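Local coordinates for protein putative Type I topoisomerase (Deinococcus radiodurans, PDB 3M4A) that probably relaxes supercoiled DNA as a type IB topoisomerase, breaking and rejoining one strand without ATP, and is captured here bound to DNA, at residues T96-A101 / G231-K236; K122-M127 / N223-E228; T128-L131 / R135-V138; D197-W202 / G212-I217. All coordinates share one frame; numbering follows the deposited sequence. Where two conformers were deposited one is given.

Contact 1: T96-A101 / G231-K236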
loop_
_atom_site.group_PDB
_atom_site.type_symbol
_atom_site.label_atom_id
_atom_site.label_comp_id
_atom_site.label_asym_id
_atom_site.label_seq_id
_atom_site.Cartn_x
_atom_site.Cartn_y
_atom_site.Cartn_z
ATOM N N THR A 96 -7.375 6.286 7.856
ATOM C CA THR A 96 -7.379 5.695 9.196
ATOM C C THR A 96 -7.820 4.247 9.115
ATOM O O THR A 96 -7.241 3.380 9.757
ATOM C CB THR A 96 -8.347 6.461 10.133
ATOM O OG1 THR A 96 -8.018 7.852 10.117
ATOM C CG2 THR A 96 -8.251 5.935 11.557
ATOM N N ARG A 97 -8.837 3.982 8.303
ATOM C CA ARG A 97 -9.316 2.628 8.132
ATOM C C ARG A 97 -8.303 1.769 7.370
ATOM O O ARG A 97 -8.068 0.620 7.726
ATOM C CB ARG A 97 -10.671 2.610 7.432
ATOM C CG ARG A 97 -11.412 1.294 7.592
ATOM C CD ARG A 97 -11.903 1.049 9.036
ATOM N NE ARG A 97 -13.042 1.892 9.391
ATOM C CZ ARG A 97 -14.314 1.643 9.077
ATOM N NH1 ARG A 97 -14.648 0.570 8.370
ATOM N NH2 ARG A 97 -15.266 2.481 9.467
ATOM N N PHE A 98 -7.685 2.340 6.342
ATOM C CA PHE A 98 -6.605 1.640 5.627
ATOM C C PHE A 98 -5.471 1.242 6.585
ATOM O O PHE A 98 -4.974 0.112 6.528
ATOM C CB PHE A 98 -6.066 2.510 4.496
ATOM C CG PHE A 98 -5.012 1.842 3.662
ATOM C CD1 PHE A 98 -5.341 0.780 2.844
ATOM C CD2 PHE A 98 -3.695 2.289 3.674
ATOM C CE1 PHE A 98 -4.401 0.161 2.050
ATOM C CE2 PHE A 98 -2.729 1.672 2.871
ATOM C CZ PHE A 98 -3.081 0.600 2.079
ATOM N N ALA A 99 -5.078 2.140 7.490
ATOM C CA ALA A 99 -4.047 1.834 8.477
ATOM C C ALA A 99 -4.479 0.682 9.379
ATOM O O ALA A 99 -3.651 -0.105 9.838
ATOM C CB ALA A 99 -3.732 3.074 9.315
ATOM N N GLY A 100 -5.784 0.573 9.606
ATOM C CA GLY A 100 -6.349 -0.571 10.329
ATOM C C GLY A 100 -6.248 -1.912 9.613
ATOM O O GLY A 100 -6.279 -2.961 10.281
ATOM N N ALA A 101 -6.144 -1.884 8.281
ATOM C CA ALA A 101 -6.032 -3.085 7.437
ATOM C C ALA A 101 -4.575 -3.496 7.194
ATOM O O ALA A 101 -4.309 -4.597 6.739
ATOM C CB ALA A 101 -6.726 -2.875 6.095
ATOM N N GLY A 231 -8.747 -5.690 -0.225
ATOM C CA GLY A 231 -10.059 -5.216 -0.716
ATOM C C GLY A 231 -11.004 -4.903 0.437
ATOM O O GLY A 231 -11.025 -5.629 1.413
ATOM N N PRO A 232 -11.795 -3.817 0.342
ATOM C CA PRO A 232 -12.050 -2.937 -0.787
ATOM C C PRO A 232 -10.991 -1.868 -1.080
ATOM O O PRO A 232 -11.142 -1.109 -2.036
ATOM C CB PRO A 232 -13.367 -2.261 -0.386
ATOM C CG PRO A 232 -13.291 -2.173 1.066
ATOM C CD PRO A 232 -12.559 -3.394 1.533
ATOM N N PHE A 233 -9.934 -1.800 -0.281
ATOM C CA PHE A 233 -8.852 -0.882 -0.599
ATOM C C PHE A 233 -8.161 -1.381 -1.859
ATOM O O PHE A 233 -8.265 -2.556 -2.201
ATOM C CB PHE A 233 -7.884 -0.749 0.570
ATOM C CG PHE A 233 -8.537 -0.265 1.840
ATOM C CD1 PHE A 233 -8.898 1.071 1.980
ATOM C CD2 PHE A 233 -8.815 -1.141 2.883
ATOM C CE1 PHE A 233 -9.503 1.534 3.145
ATOM C CE2 PHE A 233 -9.433 -0.691 4.054
ATOM C CZ PHE A 233 -9.775 0.650 4.190
ATOM N N THR A 234 -7.499 -0.473 -2.572
ATOM C CA THR A 234 -6.844 -0.805 -3.833
ATOM C C THR A 234 -5.390 -0.349 -3.836
ATOM O O THR A 234 -4.933 0.355 -2.923
ATOM C CB THR A 234 -7.541 -0.128 -5.038
ATOM O OG1 THR A 234 -7.261 1.277 -5.046
ATOM C CG2 THR A 234 -9.062 -0.352 -5.000
ATOM N N ALA A 235 -4.674 -0.702 -4.897
ATOM C CA ALA A 235 -3.274 -0.279 -5.016
ATOM C C ALA A 235 -3.098 1.233 -4.838
ATOM O O ALA A 235 -2.079 1.677 -4.300
ATOM C CB ALA A 235 -2.665 -0.757 -6.340
ATOM N N LYS A 236 -4.074 2.045 -5.266
ATOM C CA LYS A 236 -3.944 3.498 -5.150
ATOM C C LYS A 236 -3.836 3.950 -3.700
ATOM O O LYS A 236 -3.192 4.966 -3.398
ATOM C CB LYS A 236 -5.124 4.236 -5.801
ATOM C CG LYS A 236 -4.937 5.741 -5.801
ATOM C CD LYS A 236 -5.994 6.472 -6.635
ATOM C CE LYS A 236 -5.530 7.879 -6.981
ATOM N NZ LYS A 236 -5.074 8.666 -5.795
#

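Contact 2: K122-M127 / N223-E228. With nucleotides of chain B.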
loop_
_atom_site.group_PDB
_atom_site.type_symbol
_atom_site.label_atom_id
_atom_site.label_comp_id
_atom_site.label_asym_id
_atom_site.label_seq_id
_atom_site.Cartn_x
_atom_site.Cartn_y
_atom_site.Cartn_z
ATOM N N LYS A 122 4.297 -15.649 -3.538
ATOM C CA LYS A 122 5.515 -15.039 -2.965
ATOM C C LYS A 122 5.973 -13.822 -3.802
ATOM O O LYS A 122 6.294 -12.732 -3.260
ATOM C CB LYS A 122 6.636 -16.069 -2.828
ATOM C CG LYS A 122 7.931 -15.451 -2.313
ATOM C CD LYS A 122 8.884 -16.443 -1.686
ATOM C CE LYS A 122 10.051 -15.718 -1.021
ATOM N NZ LYS A 122 10.859 -16.646 -0.168
ATOM N N VAL A 123 5.972 -13.980 -5.121
ATOM C CA VAL A 123 6.342 -12.862 -6.006
ATOM C C VAL A 123 5.329 -11.718 -5.850
ATOM O O VAL A 123 5.716 -10.548 -5.779
ATOM C CB VAL A 123 6.505 -13.282 -7.475
ATOM C CG1 VAL A 123 6.953 -12.107 -8.326
ATOM C CG2 VAL A 123 7.558 -14.391 -7.587
ATOM N N MET A 124 4.038 -12.048 -5.762
ATOM C CA MET A 124 3.013 -11.019 -5.528
ATOM C C MET A 124 3.125 -10.356 -4.155
ATOM O O MET A 124 2.881 -9.159 -4.036
ATOM C CB MET A 124 1.614 -11.568 -5.782
ATOM C CG MET A 124 1.420 -11.816 -7.242
ATOM S SD MET A 124 -0.228 -12.342 -7.754
ATOM C CE MET A 124 -0.413 -13.880 -6.880
ATOM N N ALA A 125 3.506 -11.119 -3.138
ATOM C CA ALA A 125 3.767 -10.531 -1.818
ATOM C C ALA A 125 4.945 -9.551 -1.880
ATOM O O ALA A 125 4.907 -8.484 -1.232
ATOM C CB ALA A 125 4.029 -11.640 -0.774
ATOM N N LEU A 126 5.992 -9.896 -2.629
ATOM C CA LEU A 126 7.150 -9.006 -2.810
ATOM C C LEU A 126 6.714 -7.714 -3.527
ATOM O O LEU A 126 7.091 -6.589 -3.146
ATOM C CB LEU A 126 8.243 -9.712 -3.620
ATOM C CG LEU A 126 8.979 -10.867 -2.936
ATOM C CD1 LEU A 126 9.762 -11.702 -3.949
ATOM C CD2 LEU A 126 9.942 -10.274 -1.884
ATOM N N MET A 127 5.891 -7.873 -4.555
ATOM C CA MET A 127 5.374 -6.719 -5.295
ATOM C C MET A 127 4.493 -5.828 -4.427
ATOM O O MET A 127 4.574 -4.612 -4.526
ATOM C CB MET A 127 4.615 -7.183 -6.551
ATOM C CG MET A 127 5.516 -7.821 -7.590
ATOM S SD MET A 127 4.582 -8.703 -8.861
ATOM C CE MET A 127 4.315 -7.355 -10.011
ATOM N N ASN A 223 -3.531 -7.473 -9.150
ATOM C CA ASN A 223 -4.725 -6.797 -8.652
ATOM C C ASN A 223 -5.710 -7.756 -7.972
ATOM O O ASN A 223 -6.360 -7.373 -7.017
ATOM C CB ASN A 223 -5.406 -5.977 -9.760
ATOM C CG ASN A 223 -4.634 -4.693 -10.100
ATOM O OD1 ASN A 223 -4.001 -4.083 -9.236
ATOM N ND2 ASN A 223 -4.696 -4.279 -11.357
ATOM N N ALA A 224 -5.796 -9.001 -8.445
ATOM C CA ALA A 224 -6.616 -10.030 -7.779
ATOM C C ALA A 224 -6.088 -10.407 -6.396
ATOM O O ALA A 224 -6.858 -10.613 -5.456
ATOM C CB ALA A 224 -6.730 -11.281 -8.662
ATOM N N TYR A 225 -4.764 -10.496 -6.282
ATOM C CA TYR A 225 -4.097 -10.753 -5.011
ATOM C C TYR A 225 -4.403 -9.629 -4.025
ATOM O O TYR A 225 -4.749 -9.887 -2.867
ATOM C CB TYR A 225 -2.592 -10.898 -5.248
ATOM C CG TYR A 225 -1.757 -11.173 -4.008
ATOM C CD1 TYR A 225 -1.680 -12.448 -3.477
ATOM C CD2 TYR A 225 -1.063 -10.151 -3.368
ATOM C CE1 TYR A 225 -0.928 -12.718 -2.351
ATOM C CE2 TYR A 225 -0.304 -10.398 -2.240
ATOM C CZ TYR A 225 -0.229 -11.690 -1.737
ATOM O OH TYR A 225 0.503 -11.985 -0.611
ATOM N N LEU A 226 -4.274 -8.387 -4.489
ATOM C CA LEU A 226 -4.596 -7.216 -3.667
ATOM C C LEU A 226 -6.066 -7.220 -3.224
ATOM O O LEU A 226 -6.369 -6.952 -2.066
ATOM C CB LEU A 226 -4.269 -5.911 -4.395
ATOM C CG LEU A 226 -2.788 -5.634 -4.661
ATOM C CD1 LEU A 226 -2.590 -4.347 -5.438
ATOM C CD2 LEU A 226 -2.022 -5.606 -3.334
ATOM N N ARG A 227 -6.984 -7.569 -4.125
ATOM C CA ARG A 227 -8.383 -7.693 -3.714
ATOM C C ARG A 227 -8.532 -8.640 -2.527
ATOM O O ARG A 227 -9.247 -8.331 -1.574
ATOM C CB ARG A 227 -9.269 -8.149 -4.877
ATOM C CG ARG A 227 -9.535 -7.062 -5.901
ATOM C CD ARG A 227 -10.784 -7.341 -6.745
ATOM N NE ARG A 227 -10.725 -8.630 -7.433
ATOM C CZ ARG A 227 -9.996 -8.890 -8.522
ATOM N NH1 ARG A 227 -9.232 -7.956 -9.075
ATOM N NH2 ARG A 227 -10.029 -10.104 -9.064
ATOM N N GLU A 228 -7.826 -9.769 -2.569
ATOM C CA GLU A 228 -7.834 -10.715 -1.464
ATOM C C GLU A 228 -7.282 -10.119 -0.177
ATOM O O GLU A 228 -7.918 -10.244 0.867
ATOM C CB GLU A 228 -7.047 -11.986 -1.789
ATOM C CG GLU A 228 -7.006 -12.950 -0.604
ATOM C CD GLU A 228 -6.090 -14.131 -0.801
ATOM O OE1 GLU A 228 -5.781 -14.448 -1.958
ATOM O OE2 GLU A 228 -5.668 -14.738 0.213
ATOM P P DG B 9 13.240 -15.247 2.598
ATOM O OP1 DG B 9 12.672 -15.222 1.217
ATOM O OP2 DG B 9 14.604 -14.737 2.846
ATOM O "O5'" DG B 9 12.272 -14.488 3.616
ATOM C "C5'" DG B 9 10.895 -14.772 3.654
ATOM C "C4'" DG B 9 10.299 -14.397 5.001
ATOM O "O4'" DG B 9 10.826 -15.192 6.091
ATOM C "C3'" DG B 9 10.613 -12.971 5.437
ATOM O "O3'" DG B 9 9.457 -12.435 6.048
ATOM C "C2'" DG B 9 11.855 -13.103 6.335
ATOM C "C1'" DG B 9 11.580 -14.400 7.045
ATOM N N9 DG B 9 12.703 -15.273 7.355
ATOM C C8 DG B 9 13.748 -15.573 6.539
ATOM N N7 DG B 9 14.580 -16.456 7.012
ATOM C C5 DG B 9 14.040 -16.770 8.239
ATOM C C6 DG B 9 14.489 -17.673 9.222
ATOM O O6 DG B 9 15.474 -18.417 9.217
ATOM N N1 DG B 9 13.642 -17.678 10.307
ATOM C C2 DG B 9 12.503 -16.924 10.445
ATOM N N2 DG B 9 11.789 -17.055 11.572
ATOM N N3 DG B 9 12.061 -16.100 9.518
ATOM C C4 DG B 9 12.895 -16.049 8.470
#

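Contact 3: T128-L131 / R135-V138. With ACY (acetic acid), chain D; nucleotides of chain B.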
loop_
_atom_site.group_PDB
_atom_site.type_symbol
_atom_site.label_atom_id
_atom_site.label_comp_id
_atom_site.label_asym_id
_atom_site.label_seq_id
_atom_site.Cartn_x
_atom_site.Cartn_y
_atom_site.Cartn_z
ATOM N N THR A 128 3.687 -6.443 -3.559
ATOM C CA THR A 128 2.809 -5.722 -2.641
ATOM C C THR A 128 3.654 -4.964 -1.624
ATOM O O THR A 128 3.356 -3.820 -1.292
ATOM C CB THR A 128 1.820 -6.649 -1.939
ATOM O OG1 THR A 128 1.006 -7.298 -2.924
ATOM C CG2 THR A 128 0.898 -5.846 -1.022
ATOM N N ARG A 129 4.722 -5.586 -1.143
ATOM C CA ARG A 129 5.642 -4.857 -0.255
ATOM C C ARG A 129 6.224 -3.647 -0.972
ATOM O O ARG A 129 6.329 -2.573 -0.398
ATOM C CB ARG A 129 6.749 -5.756 0.310
ATOM C CG ARG A 129 7.673 -5.019 1.277
ATOM C CD ARG A 129 8.569 -5.980 2.005
ATOM N NE ARG A 129 7.786 -6.763 2.958
ATOM C CZ ARG A 129 8.286 -7.720 3.732
ATOM N NH1 ARG A 129 9.580 -7.991 3.744
ATOM N NH2 ARG A 129 7.477 -8.365 4.550
ATOM N N LEU A 130 6.609 -3.802 -2.227
ATOM C CA LEU A 130 7.130 -2.647 -2.993
ATOM C C LEU A 130 6.100 -1.508 -3.180
ATOM O O LEU A 130 6.457 -0.343 -3.094
ATOM C CB LEU A 130 7.679 -3.103 -4.336
ATOM C CG LEU A 130 8.985 -3.901 -4.221
ATOM C CD1 LEU A 130 9.300 -4.641 -5.517
ATOM C CD2 LEU A 130 10.125 -2.939 -3.834
ATOM N N LEU A 131 4.838 -1.857 -3.413
ATOM C CA LEU A 131 3.757 -0.848 -3.463
ATOM C C LEU A 131 3.661 -0.093 -2.143
ATOM O O LEU A 131 3.513 1.130 -2.115
ATOM C CB LEU A 131 2.409 -1.501 -3.757
ATOM C CG LEU A 131 2.149 -2.168 -5.096
ATOM C CD1 LEU A 131 0.820 -2.950 -5.107
ATOM C CD2 LEU A 131 2.218 -1.150 -6.242
ATOM N N ARG A 135 5.759 2.977 -2.993
ATOM C CA ARG A 135 4.700 3.845 -3.548
ATOM C C ARG A 135 4.678 3.794 -5.081
ATOM O O ARG A 135 4.353 4.779 -5.766
ATOM C CB ARG A 135 4.845 5.264 -3.006
ATOM C CG ARG A 135 4.718 5.338 -1.489
ATOM C CD ARG A 135 5.246 6.641 -0.891
ATOM N NE ARG A 135 6.676 6.839 -1.114
ATOM C CZ ARG A 135 7.632 6.428 -0.287
ATOM N NH1 ARG A 135 7.341 5.781 0.825
ATOM N NH2 ARG A 135 8.899 6.668 -0.582
ATOM N N PHE A 136 4.976 2.613 -5.617
ATOM C CA PHE A 136 4.835 2.372 -7.055
ATOM C C PHE A 136 3.374 2.423 -7.516
ATOM O O PHE A 136 2.450 2.109 -6.751
ATOM C CB PHE A 136 5.314 0.973 -7.409
ATOM C CG PHE A 136 6.816 0.795 -7.517
ATOM C CD1 PHE A 136 7.475 0.920 -8.744
ATOM C CD2 PHE A 136 7.557 0.399 -6.411
ATOM C CE1 PHE A 136 8.831 0.692 -8.840
ATOM C CE2 PHE A 136 8.911 0.169 -6.492
ATOM C CZ PHE A 136 9.564 0.323 -7.700
ATOM N N ARG A 137 3.196 2.780 -8.784
ATOM C CA ARG A 137 1.980 2.445 -9.524
ATOM C C ARG A 137 2.091 1.005 -10.010
ATOM O O ARG A 137 3.188 0.504 -10.258
ATOM C CB ARG A 137 1.834 3.368 -10.734
ATOM C CG ARG A 137 1.725 4.839 -10.426
ATOM C CD ARG A 137 1.690 5.588 -11.739
ATOM N NE ARG A 137 1.566 7.029 -11.632
ATOM C CZ ARG A 137 2.578 7.880 -11.502
ATOM N NH1 ARG A 137 3.829 7.462 -11.408
ATOM N NH2 ARG A 137 2.324 9.174 -11.455
ATOM N N VAL A 138 0.965 0.319 -10.175
ATOM C CA VAL A 138 0.994 -1.065 -10.630
ATOM C C VAL A 138 1.334 -1.180 -12.133
ATOM O O VAL A 138 2.094 -2.053 -12.543
ATOM C CB VAL A 138 -0.353 -1.795 -10.317
ATOM C CG1 VAL A 138 -0.397 -3.146 -11.001
ATOM C CG2 VAL A 138 -0.555 -1.943 -8.793
HETATM C C ACY D . 4.386 -5.307 3.107
HETATM O O ACY D . 5.003 -6.396 3.188
HETATM O OXT ACY D . 4.904 -4.215 3.427
HETATM C CH3 ACY D . 2.970 -5.320 2.618
ATOM P P DC B 10 9.426 -10.894 6.471
ATOM O OP1 DC B 10 8.030 -10.478 6.554
ATOM O OP2 DC B 10 10.340 -10.076 5.640
ATOM O "O5'" DC B 10 10.009 -10.873 7.952
ATOM C "C5'" DC B 10 9.284 -11.546 8.995
ATOM C "C4'" DC B 10 10.127 -11.593 10.246
ATOM O "O4'" DC B 10 11.285 -12.457 10.031
ATOM C "C3'" DC B 10 10.691 -10.246 10.703
ATOM O "O3'" DC B 10 10.671 -10.161 12.110
ATOM C "C2'" DC B 10 12.126 -10.282 10.225
ATOM C "C1'" DC B 10 12.424 -11.743 10.508
ATOM N N1 DC B 10 13.618 -12.294 9.847
ATOM C C2 DC B 10 14.252 -13.381 10.464
ATOM O O2 DC B 10 13.795 -13.834 11.531
ATOM N N3 DC B 10 15.355 -13.898 9.889
ATOM C C4 DC B 10 15.838 -13.388 8.758
ATOM N N4 DC B 10 16.923 -13.953 8.236
ATOM C C5 DC B 10 15.202 -12.286 8.110
ATOM C C6 DC B 10 14.112 -11.773 8.692
HETATM O O HOH W 1 1.938 2.064 -4.155
#

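Contact 4: D197-W202 / G212-I217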
loop_
_atom_site.group_PDB
_atom_site.type_symbol
_atom_site.label_atom_id
_atom_site.label_comp_id
_atom_site.label_asym_id
_atom_site.label_seq_id
_atom_site.Cartn_x
_atom_site.Cartn_y
_atom_site.Cartn_z
ATOM N N ASP A 197 18.308 -13.515 -11.216
ATOM C CA ASP A 197 18.948 -14.735 -11.718
ATOM C C ASP A 197 18.153 -15.435 -12.824
ATOM O O ASP A 197 18.720 -16.260 -13.551
ATOM C CB ASP A 197 19.201 -15.725 -10.580
ATOM C CG ASP A 197 20.368 -15.326 -9.693
ATOM O OD1 ASP A 197 21.178 -14.450 -10.071
ATOM O OD2 ASP A 197 20.482 -15.919 -8.597
ATOM N N LEU A 198 16.863 -15.125 -12.954
ATOM C CA LEU A 198 16.017 -15.721 -13.991
ATOM C C LEU A 198 16.301 -15.061 -15.347
ATOM O O LEU A 198 16.732 -13.910 -15.392
ATOM C CB LEU A 198 14.538 -15.591 -13.623
ATOM C CG LEU A 198 14.113 -16.152 -12.256
ATOM C CD1 LEU A 198 12.637 -15.909 -12.057
ATOM C CD2 LEU A 198 14.433 -17.627 -12.116
ATOM N N PRO A 199 16.096 -15.797 -16.463
ATOM C CA PRO A 199 16.292 -15.189 -17.780
ATOM C C PRO A 199 15.392 -13.965 -17.991
ATOM O O PRO A 199 14.229 -13.976 -17.580
ATOM C CB PRO A 199 15.915 -16.320 -18.762
ATOM C CG PRO A 199 15.967 -17.570 -17.985
ATOM C CD PRO A 199 15.667 -17.206 -16.561
ATOM N N GLY A 200 15.949 -12.926 -18.624
ATOM C CA GLY A 200 15.265 -11.648 -18.827
ATOM C C GLY A 200 14.315 -11.698 -20.010
ATOM O O GLY A 200 14.080 -12.777 -20.570
ATOM N N PRO A 201 13.783 -10.540 -20.431
ATOM C CA PRO A 201 14.025 -9.170 -19.978
ATOM C C PRO A 201 13.174 -8.669 -18.797
ATOM O O PRO A 201 13.467 -7.604 -18.270
ATOM C CB PRO A 201 13.669 -8.350 -21.219
ATOM C CG PRO A 201 12.590 -9.132 -21.867
ATOM C CD PRO A 201 12.824 -10.572 -21.552
ATOM N N TRP A 202 12.151 -9.419 -18.394
ATOM C CA TRP A 202 11.154 -8.944 -17.425
ATOM C C TRP A 202 11.598 -9.244 -16.001
ATOM O O TRP A 202 12.298 -10.228 -15.753
ATOM C CB TRP A 202 9.797 -9.594 -17.690
ATOM C CG TRP A 202 9.282 -9.289 -19.049
ATOM C CD1 TRP A 202 9.257 -10.135 -20.132
ATOM C CD2 TRP A 202 8.753 -8.045 -19.501
ATOM N NE1 TRP A 202 8.731 -9.490 -21.221
ATOM C CE2 TRP A 202 8.406 -8.207 -20.862
ATOM C CE3 TRP A 202 8.519 -6.807 -18.886
ATOM C CZ2 TRP A 202 7.850 -7.185 -21.615
ATOM C CZ3 TRP A 202 7.969 -5.781 -19.641
ATOM C CH2 TRP A 202 7.634 -5.982 -20.997
ATOM N N GLY A 212 9.762 -26.422 -13.218
ATOM C CA GLY A 212 10.599 -25.262 -13.558
ATOM C C GLY A 212 9.982 -24.309 -14.575
ATOM O O GLY A 212 10.678 -23.468 -15.146
ATOM N N GLU A 213 8.678 -24.439 -14.800
ATOM C CA GLU A 213 7.955 -23.596 -15.753
ATOM C C GLU A 213 7.972 -22.155 -15.246
ATOM O O GLU A 213 7.808 -21.937 -14.046
ATOM C CB GLU A 213 6.518 -24.107 -15.867
ATOM C CG GLU A 213 5.653 -23.444 -16.912
ATOM C CD GLU A 213 4.278 -24.101 -17.020
ATOM O OE1 GLU A 213 4.188 -25.353 -16.942
ATOM O OE2 GLU A 213 3.280 -23.364 -17.182
ATOM N N ARG A 214 8.152 -21.197 -16.159
ATOM C CA ARG A 214 8.378 -19.784 -15.822
ATOM C C ARG A 214 7.382 -18.877 -16.544
ATOM O O ARG A 214 7.117 -19.073 -17.728
ATOM C CB ARG A 214 9.803 -19.396 -16.227
ATOM C CG ARG A 214 10.209 -17.952 -15.923
ATOM C CD ARG A 214 11.728 -17.753 -16.019
ATOM N NE ARG A 214 12.310 -18.268 -17.263
ATOM C CZ ARG A 214 12.248 -17.662 -18.450
ATOM N NH1 ARG A 214 11.619 -16.505 -18.602
ATOM N NH2 ARG A 214 12.810 -18.227 -19.511
ATOM N N ARG A 215 6.832 -17.889 -15.834
ATOM C CA ARG A 215 5.946 -16.891 -16.437
ATOM C C ARG A 215 6.002 -15.575 -15.671
ATOM O O ARG A 215 6.497 -15.532 -14.546
ATOM C CB ARG A 215 4.496 -17.397 -16.483
ATOM C CG ARG A 215 3.877 -17.689 -15.121
ATOM C CD ARG A 215 2.425 -18.164 -15.212
ATOM N NE ARG A 215 1.843 -18.377 -13.889
ATOM C CZ ARG A 215 1.384 -17.406 -13.098
ATOM N NH1 ARG A 215 1.431 -16.138 -13.494
ATOM N NH2 ARG A 215 0.878 -17.698 -11.912
ATOM N N ARG A 216 5.463 -14.521 -16.274
ATOM C CA ARG A 216 5.384 -13.215 -15.625
ATOM C C ARG A 216 4.192 -13.112 -14.691
ATOM O O ARG A 216 3.160 -13.755 -14.900
ATOM C CB ARG A 216 5.222 -12.112 -16.663
ATOM C CG ARG A 216 6.452 -11.767 -17.443
ATOM C CD ARG A 216 6.128 -10.687 -18.453
ATOM N NE ARG A 216 5.595 -9.506 -17.783
ATOM C CZ ARG A 216 4.866 -8.558 -18.366
ATOM N NH1 ARG A 216 4.585 -8.598 -19.666
ATOM N NH2 ARG A 216 4.419 -7.551 -17.633
ATOM N N ILE A 217 4.319 -12.265 -13.674
ATOM C CA ILE A 217 3.160 -11.770 -12.944
ATOM C C ILE A 217 2.700 -10.470 -13.621
ATOM O O ILE A 217 3.435 -9.477 -13.636
ATOM C CB ILE A 217 3.476 -11.458 -11.464
ATOM C CG1 ILE A 217 4.017 -12.701 -10.747
ATOM C CG2 ILE A 217 2.239 -10.897 -10.773
ATOM C CD1 ILE A 217 3.045 -13.893 -10.713
#

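Contact 1: T96-A101 / G231-K236
F98 of helix 91-113 turns the edge of its ring toward the face of F233, a T-shaped pair with centroids 5.2 Å apart and planes at 69°. The leading atom is CD1 of F98, which lies 3.5 Å from CG of F233, near the rim of the face. The backbone shares that face: CA of F98 sits 3.9 Å from the centroid of the F233 ring, a CH-pi contact. F233 belongs to the link between helices 219-230 and 235-254, in the helical part of the type IB catalytic core, and its ring spans from that link to the helix. With CG anti to its own carbonyl carbon (chi1 -58°), the ring points at the helix, CZ foremost, and its CE2 meets A101 CB at 4.0 Å. The aliphatic start of R97 passes the far end of the ring, CG to F233 CZ 3.8 Å; its guanidinium turns away to a salt bridge with E63. F98 also meets W241 and F238 edge-to-face, both on helix 235-254.

Contact 2: K122-M127 / N223-E228
M124 packs against the ring of Y225, CB over a face and sulfur oblique to it, a Met-aromatic contact buried between helices 120-134 and 219-230 of the catalytic core. Its CB rests 3.9 Å from the Y225 centroid and 15° off the normal, a CH-pi contact displaced toward the rim. From there CG stands anti to the carbonyl carbon (chi1 -70°) and the chain runs on past the root of the ring, bringing SD to 3.7 Å from CB of Y225. The sulfur views the ring 44° off its normal. A bend at chi3 then folds the methyl back, so that CE reaches Y225 CD1 at 3.9 Å. The tyrosine itself is directed toward helix 120-134, its CG anti to the backbone N, and ends beside A125, whose CB is 3.5 Å from Y225 OH. That buried hydroxyl is hydrogen-bonded to D112 of helix 91-113, which ties a third helix to the pair. K122 leaves its helix away from Y225, extended toward the DNA; L113 O and A115 O also bind its amino group, and NZ donates to OP1 of DG9 of chain B at 2.7 Å.

Contact 3: T128-L131 / R135-V138
L131, in the last turn of helix 120-134, brings its CD2 to the chain that follows, 3.9 Å from CB of F136 and just as close to CG2 of V138. L130 adds CB, 4.1 Å from F136 CD2, while its carbonyl O meets the ring at the edge, in plane. Against this apolar packing stands a polar side with a weak, bent bond (133°) from R135 N to L131 O and a water between L131 O (2.7 Å) and F136 O (2.6 Å). R135, with positive phi, closes the C-terminal end of this catalytic-core helix, and the chain folds back on its last turn. R129 points instead to the DNA: NH1 and NH2 grip OP2 and OP1 of DC10 of chain B, while NE donates nearly straight to O of a bound acetic acid, probably from the crystallisation liquor; D185 also pairs with NH1. F136 meets F169 of strand 166-172 edge-to-face, and L131 packs against L226 of helix 219-230 and F238 of helix 235-254.

Contact 4: D197-W202 / G212-I217
R214 opens the contact at the start of strand 214-216, where P199 CG sits over one face of its guanidinium, toward the rim. That CG is 3.6 Å from R214 NH2, and L198 CB touches the chain lower down, 4.3 Å from R214 CD. NH1 of R214 is hydrogen-bonded to Q205. R215 points off the other way, to a salt bridge with E221. At R216 the strand meets W202 in a cation-pi stack: the guanidinium lies flat on the indole with planes at 14°, and CZ is 4.1 Å from the centroid of the W202 six-membered ring. The bend at chi3 (58°) lets CD cover the five-membered ring, 3.6 Å from its centroid, as the charged end spreads over the other. P201 lies on the opposite indole face, and D141 forms a salt bridge with R216 NH2, which also bonds to S153 O. The 197-202 loop, joining helix 186-196 to strand 205-207, covers one side of the 205-207/214-216 hairpin, and helix 219-230 follows the second strand.

Overall arrangement
Helix 120-134 joins contacts 2 and 3, whose centres are about 10 Å apart: T128 OG1 lies 3.4 Å from Y225 CE2. Contact 1 borders both through A235, whose CB packs 3.4 Å from V138 CG2 and 3.7 Å from L226 CD1. Contact 4 is peripheral, with its centre about 25 Å from that of the chain, yet I217 CG2 reaches M124 CG at 3.7 Å in contact 2. From the one shared helix, contacts 2 and 3 grip neighbouring phosphates of a single DNA strand; H132 of that helix also binds the acetic acid. Contacts 1 and 4 stand back, their nearest atoms about 14 Å and 11 Å from the nucleic acid.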